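Local atomic coordinates of beta-glucoside phosphorylase BglX (PDB entry 5VQD), a protein that probably cleaves beta-glucosides with phosphate to release glucose 1-phosphate, as a phosphorylase of glycoside hydrolase family 3 whose N-terminal domain is a TIM barrel. Residues Thr19-Thr24 / Arg349-Lys354; Leu37-Ile42 / Pro59-Tyr64; Leu284-Ala289 / Met315-Leu320; Arg301-Pro306 / Cys335-His340; His516-Pro521 / Pro558-Trp563. All coordinates share one frame; numbering follows the deposited sequence. Where two conformers were deposited one is given.

Contact 1: residues Thr19-Thr24 / Arg349-Lys354; sequences TWVNQT and RILGMK
Trp20 meets Leu351 edge-on: with its CG anti to the backbone N (chi1 174°), the indole reaches across so that CZ3, close to the ring plane, comes 3.4 Å from Leu351 O. The same CZ3 lies 4.0 Å from Leu351 CB, the two side chains crossing at about a right angle. Next along the helix, Val21 divides its two methyls between neighbouring residues: CG1 rests 3.7 Å from Leu351 CB while CG2 sits 3.9 Å from Gly352 CA. Here helix 15-27 packs on helix 340-356, the second helix after the last barrel strand of the TIM barrel, at 137° between segment directions and 9.3 Å between axes; Leu6 of helix 3-6 also touches Val21. One turn on, Thr24 brings CG2 to 4.1 Å from Leu351 CD1. Its OG1 lies over the centre of the Trp20 ring, 3.4 Å above the plane, and hydrogen-bonds Trp20 O at 2.6 Å, on the opposite face of that carbonyl from the helical bond of Thr24 N.

Contact 2: residues Leu37-Ile42 / Pro59-Tyr64; sequences LICEII and PGAVMY
Cys39 and Ala61 sit side by side at the apolar centre, CB to CB 3.9 Å. The thiol of Cys39, held anti to its own backbone N (chi1 174°), runs along the neighbouring strand, SG resting 3.5 Å from Val62 C. Further up the same face Ile41 and Met63 lie alongside and point the same way; the methionine bends at its last torsion to put CE 4.1 Å from Ile41 CG1. On the other face Ile42 fills the gap between Val62 and Tyr64, its CB at the edge of the Tyr64 ring, in plane, 3.9 Å from CD1. Helix 69-82 covers this side through Phe75, so Cys39, Ala61, Ile41 and Met63 face the barrel interior, where a glycerol lies near Met63. These are the first two parallel strands of the TIM barrel. At the backbone, Glu40 bonds strand 61-64 with both N and O, flanking Val62: N reaches Ala61 O at 3.0 Å from above the carbonyl plane, and O takes Met63 N at 3.1 Å. Ile42 N then bonds Met63 O at 2.8 Å, almost in line with the carbonyl. At the start, Ile38 O receives Gly60 N at 3.0 Å and a weak bond from Ala61 N. The Glu40 carboxylate turns aside to Thr319 OG1. Polar pairing is thus left largely to the main chain, while the interior face here carries only sulfur and hydrocarbon.

Contact 3: residues Leu284-Ala289 / Met315-Leu320; sequences LICTDA and MLTFTL
Cys286 pairs with Met315 where strands 284-287 and 315-317, the last two of the TIM barrel, run parallel at 35°, and Thr287 N bonds Met315 O at 2.9 Å. Beside that bond the Cys286 and Met315 CB atoms touch at 3.8 Å on one face of the sheet. Past it the chain turns a corner at Asp288, and side chains take over from the main chain. Thr287 has OG1 tucked between its own backbone N and carbonyl carbon (chi1 71°), from where it accepts Thr317 N at 3.1 Å in a nearly straight bond (164°). The same hydroxyl donates to Asp288 O at 2.9 Å, so it is engaged both as donor and as acceptor. Thr317 OG1 returns toward Thr287 O, although the modelled separation is too short to be trusted in detail. The methyl CG2 of Thr317 covers one face of the Phe318 ring, 3.6 Å above its centre, while Ala289 CB approaches CD2 of that ring at 3.7 Å. Ala289 N in turn meets Asp288 OD1 on the anti side of the carboxylate at 2.6 Å, and OD1 also bonds a glycerol. The Thr287 hydroxyl thus stands in for a strand carbonyl and keeps the two strands joined just before Asp288, which binds the glycerol at the C-terminal end of its strand, the end where TIM barrels carry their active sites.

Contact 4: residues Arg301-Pro306 / Cys335-His340; sequences RHEALP and CGLLTH
Pro306 and Leu338 bring their backbones nearest, CA to CA, at 5.5 Å, where the early turns of helix 301-310 pass the connection 335-340 between two later helices. The proline N can make no bond to the preceding turn, and the helix is kinked there; on the other side Gly336 leaves helix 322-335 with phi 105°. Leu337 and Pro306 carry most of the contact. The leucine CD2 fits into the groove formed by Glu303 and Pro306, 3.8 Å from Pro306 CG and 3.9 Å from Glu303 CA. To get there the leucine twists to a chi1 of -99°, well off a staggered position, and then runs beside the proline ring pointing the same way. The aliphatic stem of Glu303 slants across it, CG 4.0 Å from Leu337 CD2, with the carboxylate extended beyond. Leu338 makes the deeper touch: its CB lies 4.2 Å from Pro306 CB, and its side chain continues onto Ile309 and Gln310 one turn along the same helix. Thr339 then caps the next helix, OG1 bonding Arg342 N, while Gln310 OE1 takes Thr339 N. All this is packing on the outer layer of the TIM barrel: helix 301-310 lies between the seventh and eighth strands along the chain, and its Leu305 packs against both Leu329 of helix 322-335 and Leu316 of strand 315-317.

Contact 5: residues His516-Pro521 / Pro558-Trp563; sequences HLVDVP and PFAGLW
Val518 is the bump here, and the hollow it fills is made by the tight turn of the other segment. Its CG2 sits between Ala560 CB, at 3.7 Å, and Leu562 CD1, at 3.6 Å; the valine holds CG1 anti to its backbone N (chi1 166°), which turns CG2 toward the pair. Leu562 crosses Val518 at about a right angle, so its methyl ends on the valine branch and does not run beside it. The hollow owes its form to a type I' beta turn from Phe559 to Leu562, closed by Leu562 N bonding Phe559 O at 3.1 Å, with Ala560 and Gly561 both at positive phi. Asp557 braces this turn by accepting from the N atoms of Phe559 and Gly561. A second bump is Leu517, which lies alongside Phe559 and points the same way, CD1 slanting onto the ring at 3.7 Å from Phe559 CD1. Val395 of strand 393-397, the edge strand of the mixed sheet in the second domain, touches both of these side chains, and Arg566 makes a cation-pi contact with the phenylalanine. Behind them a water takes Leu517 N at 2.9 Å and donates to Pro558 O at 2.6 Å. The fit therefore rests on methyl and ring surfaces, and the polar link between the two backbones is relayed by one water molecule.

Contacts 2 to 4 lie in the TIM barrel, and contact 1 packs an N-terminal helix against helix 340-356 beside it, whereas contact 5 lies in the second domain, its centre about 37 Å from that of contact 3. Contacts 2 and 3 have centres about 9 Å apart and are joined through neighbouring strands 38-42 and 315-317, where Leu37 O probably takes Leu316 N at 2.7 Å; glycerol lies near Met63 of one and bonds Asp288 of the other. Contact 1 closes a long loop that encloses contacts 2, 3 and 4, and touches the barrel floor where Ile350 CG1 meets Met315 CE at 3.9 Å. Contact 4 alternates along the chain with contact 3, their centres about 14 Å apart.

Contact 1: residues Thr19-Thr24 / Arg349-Lys354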
# COMPACT_ATOMS: atom_id res chain seq x y z
N THR A 19 11.07 -0.83 -33.02
CA THR A 19 10.83 0.07 -34.14
C THR A 19 9.63 0.97 -33.89
O THR A 19 9.65 2.16 -34.22
CB THR A 19 10.63 -0.74 -35.43
OG1 THR A 19 11.82 -1.49 -35.71
CG2 THR A 19 10.33 0.18 -36.61
N TRP A 20 8.57 0.41 -33.30
CA TRP A 20 7.39 1.21 -33.00
C TRP A 20 7.72 2.31 -31.99
O TRP A 20 7.31 3.46 -32.16
CB TRP A 20 6.26 0.32 -32.48
CG TRP A 20 5.06 1.10 -32.03
CD1 TRP A 20 3.99 1.47 -32.78
CD2 TRP A 20 4.83 1.62 -30.72
NE1 TRP A 20 3.10 2.18 -32.02
CE2 TRP A 20 3.59 2.29 -30.75
CE3 TRP A 20 5.55 1.59 -29.52
CZ2 TRP A 20 3.05 2.92 -29.63
CZ3 TRP A 20 5.01 2.21 -28.41
CH2 TRP A 20 3.78 2.87 -28.47
N VAL A 21 8.47 1.97 -30.94
CA VAL A 21 8.83 2.97 -29.93
C VAL A 21 9.66 4.08 -30.57
O VAL A 21 9.41 5.27 -30.34
CB VAL A 21 9.59 2.30 -28.77
CG1 VAL A 21 10.10 3.34 -27.78
CG2 VAL A 21 8.70 1.28 -28.06
N ASN A 22 10.65 3.71 -31.37
CA ASN A 22 11.52 4.71 -31.98
C ASN A 22 10.76 5.59 -32.96
O ASN A 22 10.91 6.82 -32.95
CB ASN A 22 12.70 4.02 -32.67
CG ASN A 22 13.92 3.91 -31.78
OD1 ASN A 22 14.40 4.91 -31.25
ND2 ASN A 22 14.42 2.70 -31.60
N GLN A 23 9.93 4.98 -33.81
CA GLN A 23 9.17 5.77 -34.78
C GLN A 23 8.17 6.68 -34.09
O GLN A 23 8.00 7.84 -34.48
CB GLN A 23 8.47 4.84 -35.77
CG GLN A 23 9.43 4.16 -36.74
CD GLN A 23 8.73 3.20 -37.68
OE1 GLN A 23 7.56 2.87 -37.49
NE2 GLN A 23 9.45 2.75 -38.70
N THR A 24 7.49 6.17 -33.06
CA THR A 24 6.58 7.01 -32.29
C THR A 24 7.33 8.17 -31.64
O THR A 24 6.91 9.33 -31.74
CB THR A 24 5.87 6.18 -31.23
OG1 THR A 24 5.29 5.02 -31.85
CG2 THR A 24 4.77 6.98 -30.55
N ARG A 349 11.43 4.86 -22.47
CA ARG A 349 11.06 3.87 -21.46
C ARG A 349 9.56 3.84 -21.22
O ARG A 349 9.00 2.78 -20.94
CB ARG A 349 11.80 4.15 -20.15
CG ARG A 349 13.20 3.55 -20.08
CD ARG A 349 13.67 3.42 -18.64
NE ARG A 349 14.85 2.56 -18.52
CZ ARG A 349 16.11 2.98 -18.54
NH1 ARG A 349 16.39 4.26 -18.68
NH2 ARG A 349 17.10 2.10 -18.42
N ILE A 350 8.89 4.99 -21.33
CA ILE A 350 7.44 5.03 -21.18
C ILE A 350 6.76 4.30 -22.34
O ILE A 350 5.89 3.45 -22.13
CB ILE A 350 6.95 6.49 -21.08
CG1 ILE A 350 7.51 7.15 -19.82
CG2 ILE A 350 5.42 6.55 -21.06
CD1 ILE A 350 7.42 8.65 -19.83
N LEU A 351 7.16 4.63 -23.57
CA LEU A 351 6.60 3.96 -24.73
C LEU A 351 6.93 2.48 -24.75
O LEU A 351 6.15 1.67 -25.26
CB LEU A 351 7.10 4.63 -26.01
CG LEU A 351 6.71 6.09 -26.23
CD1 LEU A 351 7.41 6.65 -27.46
CD2 LEU A 351 5.21 6.25 -26.35
N GLY A 352 8.09 2.10 -24.21
CA GLY A 352 8.48 0.70 -24.21
C GLY A 352 7.59 -0.15 -23.32
O GLY A 352 7.30 -1.31 -23.65
N MET A 353 7.15 0.40 -22.19
CA MET A 353 6.22 -0.33 -21.34
C MET A 353 4.85 -0.43 -21.99
O MET A 353 4.14 -1.43 -21.80
CB MET A 353 6.12 0.35 -19.97
CG MET A 353 7.27 0.01 -19.04
SD MET A 353 7.25 -1.73 -18.60
CE MET A 353 8.91 -1.97 -17.96
N LYS A 354 4.45 0.59 -22.75
CA LYS A 354 3.21 0.50 -23.51
C LYS A 354 3.34 -0.55 -24.62
O LYS A 354 2.38 -1.28 -24.90
CB LYS A 354 2.85 1.87 -24.08
CG LYS A 354 2.58 2.89 -22.99
CD LYS A 354 2.38 4.29 -23.53
CE LYS A 354 2.10 5.27 -22.40
NZ LYS A 354 1.58 6.58 -22.86

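Contact 2: residues Leu37-Ile42 / Pro59-Tyr64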
# COMPACT_ATOMS: atom_id res chain seq x y z
N LEU A 37 5.38 12.30 -19.80
CA LEU A 37 6.00 12.15 -18.49
C LEU A 37 5.00 12.22 -17.35
O LEU A 37 5.37 11.92 -16.21
CB LEU A 37 7.06 13.24 -18.28
CG LEU A 37 8.08 13.50 -19.39
CD1 LEU A 37 8.80 14.81 -19.13
CD2 LEU A 37 9.08 12.36 -19.49
N ILE A 38 3.77 12.63 -17.62
CA ILE A 38 2.81 12.98 -16.57
C ILE A 38 1.76 11.89 -16.47
O ILE A 38 1.18 11.47 -17.48
CB ILE A 38 2.15 14.34 -16.86
CG1 ILE A 38 3.21 15.45 -16.86
CG2 ILE A 38 1.08 14.65 -15.83
CD1 ILE A 38 2.72 16.77 -17.42
N CYS A 39 1.52 11.43 -15.24
CA CYS A 39 0.35 10.62 -14.92
C CYS A 39 -0.66 11.50 -14.21
O CYS A 39 -0.34 12.14 -13.20
CB CYS A 39 0.71 9.42 -14.05
SG CYS A 39 -0.75 8.51 -13.48
N GLU A 40 -1.88 11.55 -14.74
CA GLU A 40 -2.93 12.40 -14.19
C GLU A 40 -3.90 11.56 -13.36
O GLU A 40 -4.24 10.43 -13.73
CB GLU A 40 -3.69 13.12 -15.31
CG GLU A 40 -3.14 14.50 -15.63
CD GLU A 40 -3.41 15.51 -14.53
OE1 GLU A 40 -4.50 15.45 -13.92
OE2 GLU A 40 -2.53 16.35 -14.25
N ILE A 41 -4.33 12.12 -12.24
CA ILE A 41 -5.27 11.43 -11.36
C ILE A 41 -6.68 11.60 -11.89
O ILE A 41 -7.05 12.67 -12.39
CB ILE A 41 -5.13 11.96 -9.92
CG1 ILE A 41 -5.86 11.04 -8.94
CG2 ILE A 41 -5.66 13.40 -9.82
CD1 ILE A 41 -5.54 11.33 -7.49
N ILE A 42 -7.48 10.54 -11.79
CA ILE A 42 -8.89 10.56 -12.17
C ILE A 42 -9.69 10.45 -10.88
O ILE A 42 -9.65 9.41 -10.21
CB ILE A 42 -9.25 9.43 -13.14
CG1 ILE A 42 -8.39 9.50 -14.41
CG2 ILE A 42 -10.73 9.48 -13.49
CD1 ILE A 42 -8.74 10.64 -15.36
N PRO A 59 -1.52 13.35 -21.47
CA PRO A 59 -0.72 12.65 -20.46
C PRO A 59 -0.31 11.26 -20.92
O PRO A 59 -0.94 10.64 -21.79
CB PRO A 59 -1.67 12.57 -19.26
CG PRO A 59 -3.02 12.57 -19.86
CD PRO A 59 -2.94 13.43 -21.08
N GLY A 60 0.77 10.77 -20.32
CA GLY A 60 1.24 9.43 -20.61
C GLY A 60 0.51 8.34 -19.85
O GLY A 60 0.49 7.19 -20.31
N ALA A 61 -0.08 8.67 -18.71
CA ALA A 61 -0.77 7.68 -17.90
C ALA A 61 -1.87 8.35 -17.09
O ALA A 61 -1.97 9.58 -17.05
CB ALA A 61 0.20 6.94 -16.98
N VAL A 62 -2.69 7.52 -16.44
CA VAL A 62 -3.69 7.99 -15.50
C VAL A 62 -3.80 6.96 -14.39
O VAL A 62 -3.50 5.78 -14.59
CB VAL A 62 -5.06 8.24 -16.16
CG1 VAL A 62 -4.94 9.21 -17.32
CG2 VAL A 62 -5.69 6.93 -16.63
N MET A 63 -4.24 7.41 -13.21
CA MET A 63 -4.57 6.52 -12.11
C MET A 63 -6.01 6.76 -11.69
O MET A 63 -6.43 7.91 -11.54
CB MET A 63 -3.64 6.73 -10.90
CG MET A 63 -3.80 5.64 -9.83
SD MET A 63 -3.42 6.19 -8.15
CE MET A 63 -4.83 7.25 -7.84
N TYR A 64 -6.76 5.67 -11.51
CA TYR A 64 -8.14 5.75 -11.06
C TYR A 64 -8.20 5.77 -9.54
O TYR A 64 -7.60 4.91 -8.88
CB TYR A 64 -8.95 4.56 -11.57
CG TYR A 64 -9.09 4.44 -13.07
CD1 TYR A 64 -9.09 5.56 -13.89
CD2 TYR A 64 -9.25 3.20 -13.67
CE1 TYR A 64 -9.22 5.44 -15.25
CE2 TYR A 64 -9.38 3.07 -15.03
CZ TYR A 64 -9.37 4.19 -15.82
OH TYR A 64 -9.51 4.06 -17.18

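Contact 3: residues Leu284-Ala289 / Met315-Leu320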
# COMPACT_ATOMS: atom_id res chain seq x y z
N LEU A 284 10.95 1.15 -15.54
CA LEU A 284 10.38 2.49 -15.52
C LEU A 284 10.41 3.05 -14.10
O LEU A 284 9.91 2.41 -13.17
CB LEU A 284 8.94 2.45 -16.05
CG LEU A 284 8.23 3.73 -16.51
CD1 LEU A 284 7.88 4.63 -15.33
CD2 LEU A 284 9.06 4.48 -17.54
N ILE A 285 10.99 4.24 -13.95
CA ILE A 285 10.99 4.96 -12.68
C ILE A 285 9.93 6.05 -12.75
O ILE A 285 9.90 6.84 -13.70
CB ILE A 285 12.37 5.56 -12.36
CG1 ILE A 285 13.43 4.46 -12.26
CG2 ILE A 285 12.31 6.36 -11.06
CD1 ILE A 285 14.85 4.98 -12.10
N CYS A 286 9.07 6.10 -11.74
CA CYS A 286 8.12 7.19 -11.57
C CYS A 286 8.26 7.74 -10.16
O CYS A 286 8.68 7.03 -9.24
CB CYS A 286 6.67 6.74 -11.83
SG CYS A 286 6.03 5.59 -10.58
N THR A 287 7.91 9.01 -10.00
CA THR A 287 7.91 9.60 -8.68
C THR A 287 6.64 9.19 -7.93
O THR A 287 5.64 8.78 -8.53
CB THR A 287 7.97 11.13 -8.75
OG1 THR A 287 6.73 11.64 -9.24
CG2 THR A 287 9.10 11.58 -9.67
N ASP A 288 6.70 9.29 -6.61
CA ASP A 288 5.47 9.29 -5.83
C ASP A 288 4.73 10.60 -6.09
O ASP A 288 5.23 11.51 -6.76
CB ASP A 288 5.77 9.10 -4.35
CG ASP A 288 4.61 8.49 -3.59
OD1 ASP A 288 3.46 8.63 -4.05
OD2 ASP A 288 4.85 7.85 -2.55
N ALA A 289 3.51 10.69 -5.56
CA ALA A 289 2.63 11.81 -5.86
C ALA A 289 3.32 13.14 -5.58
O ALA A 289 3.88 13.35 -4.50
CB ALA A 289 1.34 11.70 -5.04
N MET A 315 8.85 9.49 -14.98
CA MET A 315 7.45 9.90 -14.93
C MET A 315 7.17 10.66 -13.64
O MET A 315 7.64 10.28 -12.57
CB MET A 315 6.54 8.68 -15.04
CG MET A 315 5.06 9.01 -15.17
SD MET A 315 4.05 7.58 -15.58
CE MET A 315 4.69 7.17 -17.19
N LEU A 316 6.41 11.74 -13.77
CA LEU A 316 5.90 12.49 -12.63
C LEU A 316 4.48 12.04 -12.33
O LEU A 316 3.63 11.99 -13.24
CB LEU A 316 5.92 14.00 -12.91
CG LEU A 316 7.31 14.62 -13.06
CD1 LEU A 316 7.24 15.88 -13.91
CD2 LEU A 316 7.89 14.93 -11.69
N THR A 317 4.21 11.70 -11.08
CA THR A 317 2.91 11.18 -10.66
C THR A 317 2.06 12.33 -10.14
O THR A 317 2.29 12.83 -9.04
CB THR A 317 3.09 10.09 -9.60
OG1 THR A 317 3.92 9.05 -10.12
CG2 THR A 317 1.74 9.50 -9.20
N PHE A 318 1.08 12.75 -10.95
CA PHE A 318 0.08 13.74 -10.57
C PHE A 318 0.63 15.16 -10.66
O PHE A 318 1.83 15.40 -10.50
CB PHE A 318 -0.46 13.49 -9.16
CG PHE A 318 -1.03 12.11 -8.96
CD1 PHE A 318 -1.39 11.31 -10.03
CD2 PHE A 318 -1.21 11.62 -7.68
CE1 PHE A 318 -1.91 10.05 -9.83
CE2 PHE A 318 -1.74 10.35 -7.47
CZ PHE A 318 -2.09 9.57 -8.55
N THR A 319 -0.27 16.11 -10.91
CA THR A 319 0.06 17.53 -10.97
C THR A 319 -0.69 18.27 -9.87
O THR A 319 -1.67 17.77 -9.31
CB THR A 319 -0.30 18.13 -12.34
OG1 THR A 319 -1.70 17.93 -12.60
CG2 THR A 319 0.52 17.50 -13.45
N LEU A 320 -0.21 19.47 -9.56
CA LEU A 320 -0.88 20.33 -8.59
C LEU A 320 -1.82 21.28 -9.32
O LEU A 320 -3.03 21.07 -9.34
CB LEU A 320 0.16 21.11 -7.76
CG LEU A 320 -0.38 22.07 -6.70
CD1 LEU A 320 -1.27 21.35 -5.70
CD2 LEU A 320 0.78 22.76 -5.99

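Contact 4: residues Arg301-Pro306 / Cys335-His340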
# COMPACT_ATOMS: atom_id res chain seq x y z
N ARG A 301 8.89 24.40 -6.90
CA ARG A 301 8.23 23.46 -7.80
C ARG A 301 8.63 23.69 -9.25
O ARG A 301 8.87 22.72 -9.99
CB ARG A 301 6.71 23.55 -7.64
CG ARG A 301 5.97 22.48 -8.40
CD ARG A 301 4.49 22.46 -8.07
NE ARG A 301 3.81 21.35 -8.73
CZ ARG A 301 3.75 20.11 -8.24
NH1 ARG A 301 4.33 19.80 -7.09
NH2 ARG A 301 3.11 19.17 -8.92
N HIS A 302 8.72 24.95 -9.69
CA HIS A 302 9.08 25.23 -11.07
C HIS A 302 10.42 24.60 -11.43
O HIS A 302 10.66 24.28 -12.60
CB HIS A 302 9.10 26.74 -11.33
CG HIS A 302 10.34 27.43 -10.86
ND1 HIS A 302 10.44 28.04 -9.63
CD2 HIS A 302 11.54 27.63 -11.47
CE1 HIS A 302 11.64 28.57 -9.49
NE2 HIS A 302 12.32 28.34 -10.60
N GLU A 303 11.29 24.40 -10.45
CA GLU A 303 12.56 23.71 -10.66
C GLU A 303 12.45 22.21 -10.44
O GLU A 303 13.09 21.43 -11.15
CB GLU A 303 13.63 24.27 -9.71
CG GLU A 303 14.27 25.57 -10.17
CD GLU A 303 15.05 26.24 -9.06
OE1 GLU A 303 15.39 25.56 -8.06
OE2 GLU A 303 15.32 27.46 -9.17
N ALA A 304 11.62 21.80 -9.47
CA ALA A 304 11.62 20.41 -9.04
C ALA A 304 11.11 19.49 -10.15
O ALA A 304 11.71 18.43 -10.41
CB ALA A 304 10.75 20.26 -7.79
N LEU A 305 10.02 19.86 -10.80
CA LEU A 305 9.41 18.97 -11.79
C LEU A 305 10.39 18.60 -12.90
O LEU A 305 10.55 17.40 -13.17
CB LEU A 305 8.14 19.61 -12.34
CG LEU A 305 7.06 19.92 -11.31
CD1 LEU A 305 5.91 20.69 -11.94
CD2 LEU A 305 6.54 18.64 -10.65
N PRO A 306 11.07 19.54 -13.56
CA PRO A 306 12.07 19.13 -14.56
C PRO A 306 13.29 18.45 -13.94
O PRO A 306 13.86 17.55 -14.56
CB PRO A 306 12.45 20.44 -15.25
CG PRO A 306 12.15 21.49 -14.24
CD PRO A 306 10.94 21.00 -13.49
N CYS A 335 15.24 26.05 -21.03
CA CYS A 335 16.40 26.67 -20.41
C CYS A 335 17.47 25.67 -19.97
O CYS A 335 18.53 26.09 -19.50
CB CYS A 335 15.98 27.52 -19.21
SG CYS A 335 15.62 26.56 -17.72
N GLY A 336 17.21 24.37 -20.09
CA GLY A 336 18.24 23.37 -19.86
C GLY A 336 18.14 22.60 -18.56
O GLY A 336 18.94 21.68 -18.36
N LEU A 337 17.21 22.94 -17.66
CA LEU A 337 17.02 22.13 -16.46
C LEU A 337 16.78 20.68 -16.82
O LEU A 337 17.22 19.76 -16.12
CB LEU A 337 15.86 22.68 -15.63
CG LEU A 337 16.22 23.56 -14.44
CD1 LEU A 337 17.10 24.72 -14.86
CD2 LEU A 337 14.96 24.06 -13.76
N LEU A 338 16.06 20.45 -17.91
CA LEU A 338 15.88 19.13 -18.50
C LEU A 338 16.47 19.15 -19.89
O LEU A 338 16.21 20.08 -20.67
CB LEU A 338 14.39 18.75 -18.55
CG LEU A 338 14.02 17.47 -19.30
CD1 LEU A 338 14.61 16.24 -18.63
CD2 LEU A 338 12.51 17.35 -19.40
N THR A 339 17.29 18.15 -20.20
CA THR A 339 17.91 18.06 -21.52
C THR A 339 16.99 17.30 -22.47
O THR A 339 16.29 16.36 -22.06
CB THR A 339 19.26 17.36 -21.44
OG1 THR A 339 19.08 15.98 -21.07
CG2 THR A 339 20.17 18.05 -20.43
N HIS A 340 16.98 17.72 -23.74
CA HIS A 340 16.23 16.99 -24.75
C HIS A 340 16.65 15.53 -24.80
O HIS A 340 15.82 14.66 -25.09
CB HIS A 340 16.44 17.64 -26.13
CG HIS A 340 15.65 18.89 -26.34
ND1 HIS A 340 16.02 20.11 -25.81
CD2 HIS A 340 14.49 19.10 -27.00
CE1 HIS A 340 15.13 21.02 -26.16
NE2 HIS A 340 14.19 20.43 -26.88

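Contact 5: residues His516-Pro521 / Pro558-Trp563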
# COMPACT_ATOMS: atom_id res chain seq x y z
N HIS A 516 -0.74 -2.46 19.02
CA HIS A 516 -1.62 -1.82 19.99
C HIS A 516 -1.27 -2.17 21.43
O HIS A 516 -1.72 -1.48 22.35
CB HIS A 516 -3.08 -2.18 19.71
CG HIS A 516 -3.71 -1.35 18.64
ND1 HIS A 516 -3.41 -0.01 18.46
CD2 HIS A 516 -4.63 -1.65 17.69
CE1 HIS A 516 -4.11 0.46 17.44
NE2 HIS A 516 -4.86 -0.51 16.96
N LEU A 517 -0.49 -3.23 21.66
CA LEU A 517 -0.01 -3.50 23.01
C LEU A 517 0.83 -2.35 23.56
O LEU A 517 1.02 -2.26 24.77
CB LEU A 517 0.80 -4.80 23.04
CG LEU A 517 0.01 -6.10 23.00
CD1 LEU A 517 0.96 -7.28 22.87
CD2 LEU A 517 -0.87 -6.26 24.24
N VAL A 518 1.33 -1.47 22.68
CA VAL A 518 2.00 -0.25 23.13
C VAL A 518 1.08 0.54 24.05
O VAL A 518 1.53 1.13 25.04
CB VAL A 518 2.42 0.60 21.91
CG1 VAL A 518 2.79 2.02 22.34
CG2 VAL A 518 3.59 -0.05 21.19
N ASP A 519 -0.21 0.57 23.73
CA ASP A 519 -1.17 1.41 24.44
C ASP A 519 -2.11 0.63 25.34
O ASP A 519 -2.78 1.24 26.18
CB ASP A 519 -1.98 2.23 23.43
CG ASP A 519 -1.14 3.30 22.74
OD1 ASP A 519 -0.50 4.09 23.46
OD2 ASP A 519 -1.11 3.33 21.49
N VAL A 520 -2.18 -0.69 25.20
CA VAL A 520 -2.95 -1.52 26.13
C VAL A 520 -2.04 -2.62 26.67
O VAL A 520 -2.40 -3.81 26.62
CB VAL A 520 -4.21 -2.10 25.46
CG1 VAL A 520 -5.15 -0.97 25.06
CG2 VAL A 520 -3.86 -2.96 24.25
N PRO A 521 -0.86 -2.28 27.20
CA PRO A 521 0.05 -3.34 27.67
C PRO A 521 -0.50 -4.15 28.82
O PRO A 521 -0.04 -5.28 29.04
CB PRO A 521 1.30 -2.55 28.09
CG PRO A 521 0.80 -1.18 28.40
CD PRO A 521 -0.32 -0.93 27.44
N PRO A 558 5.19 -7.61 17.77
CA PRO A 558 4.02 -6.84 18.22
C PRO A 558 4.20 -6.19 19.58
O PRO A 558 3.42 -5.30 19.92
CB PRO A 558 2.91 -7.89 18.25
CG PRO A 558 3.61 -9.16 18.53
CD PRO A 558 4.95 -9.06 17.84
N PHE A 559 5.21 -6.59 20.35
CA PHE A 559 5.45 -5.97 21.65
C PHE A 559 6.25 -4.68 21.53
O PHE A 559 6.30 -3.91 22.51
CB PHE A 559 6.17 -6.95 22.57
CG PHE A 559 5.45 -8.26 22.71
CD1 PHE A 559 4.41 -8.40 23.62
CD2 PHE A 559 5.80 -9.35 21.93
CE1 PHE A 559 3.74 -9.60 23.75
CE2 PHE A 559 5.14 -10.56 22.06
CZ PHE A 559 4.10 -10.68 22.97
N ALA A 560 6.85 -4.41 20.38
CA ALA A 560 7.58 -3.16 20.14
C ALA A 560 8.72 -2.99 21.14
O ALA A 560 9.03 -1.88 21.57
CB ALA A 560 6.64 -1.96 20.18
N GLY A 561 9.35 -4.10 21.52
CA GLY A 561 10.47 -4.06 22.44
C GLY A 561 10.13 -3.56 23.82
O GLY A 561 11.02 -3.13 24.55
N LEU A 562 8.85 -3.60 24.20
CA LEU A 562 8.41 -3.08 25.49
C LEU A 562 8.35 -4.21 26.51
O LEU A 562 7.67 -5.21 26.30
CB LEU A 562 7.04 -2.41 25.35
CG LEU A 562 7.06 -1.06 24.65
CD1 LEU A 562 5.71 -0.76 24.03
CD2 LEU A 562 7.47 0.03 25.63
N TRP A 563 9.07 -4.03 27.62
CA TRP A 563 9.10 -5.04 28.67
C TRP A 563 7.73 -5.23 29.31
O TRP A 563 7.41 -6.34 29.76
CB TRP A 563 10.14 -4.64 29.73
CG TRP A 563 9.91 -5.24 31.09
CD1 TRP A 563 10.46 -6.39 31.58
CD2 TRP A 563 9.07 -4.73 32.13
NE1 TRP A 563 10.01 -6.62 32.86
CE2 TRP A 563 9.16 -5.61 33.22
CE3 TRP A 563 8.24 -3.60 32.24
CZ2 TRP A 563 8.46 -5.41 34.41
CZ3 TRP A 563 7.55 -3.40 33.42
CH2 TRP A 563 7.66 -4.30 34.49
O HOH W 1 0.87 -5.12 19.88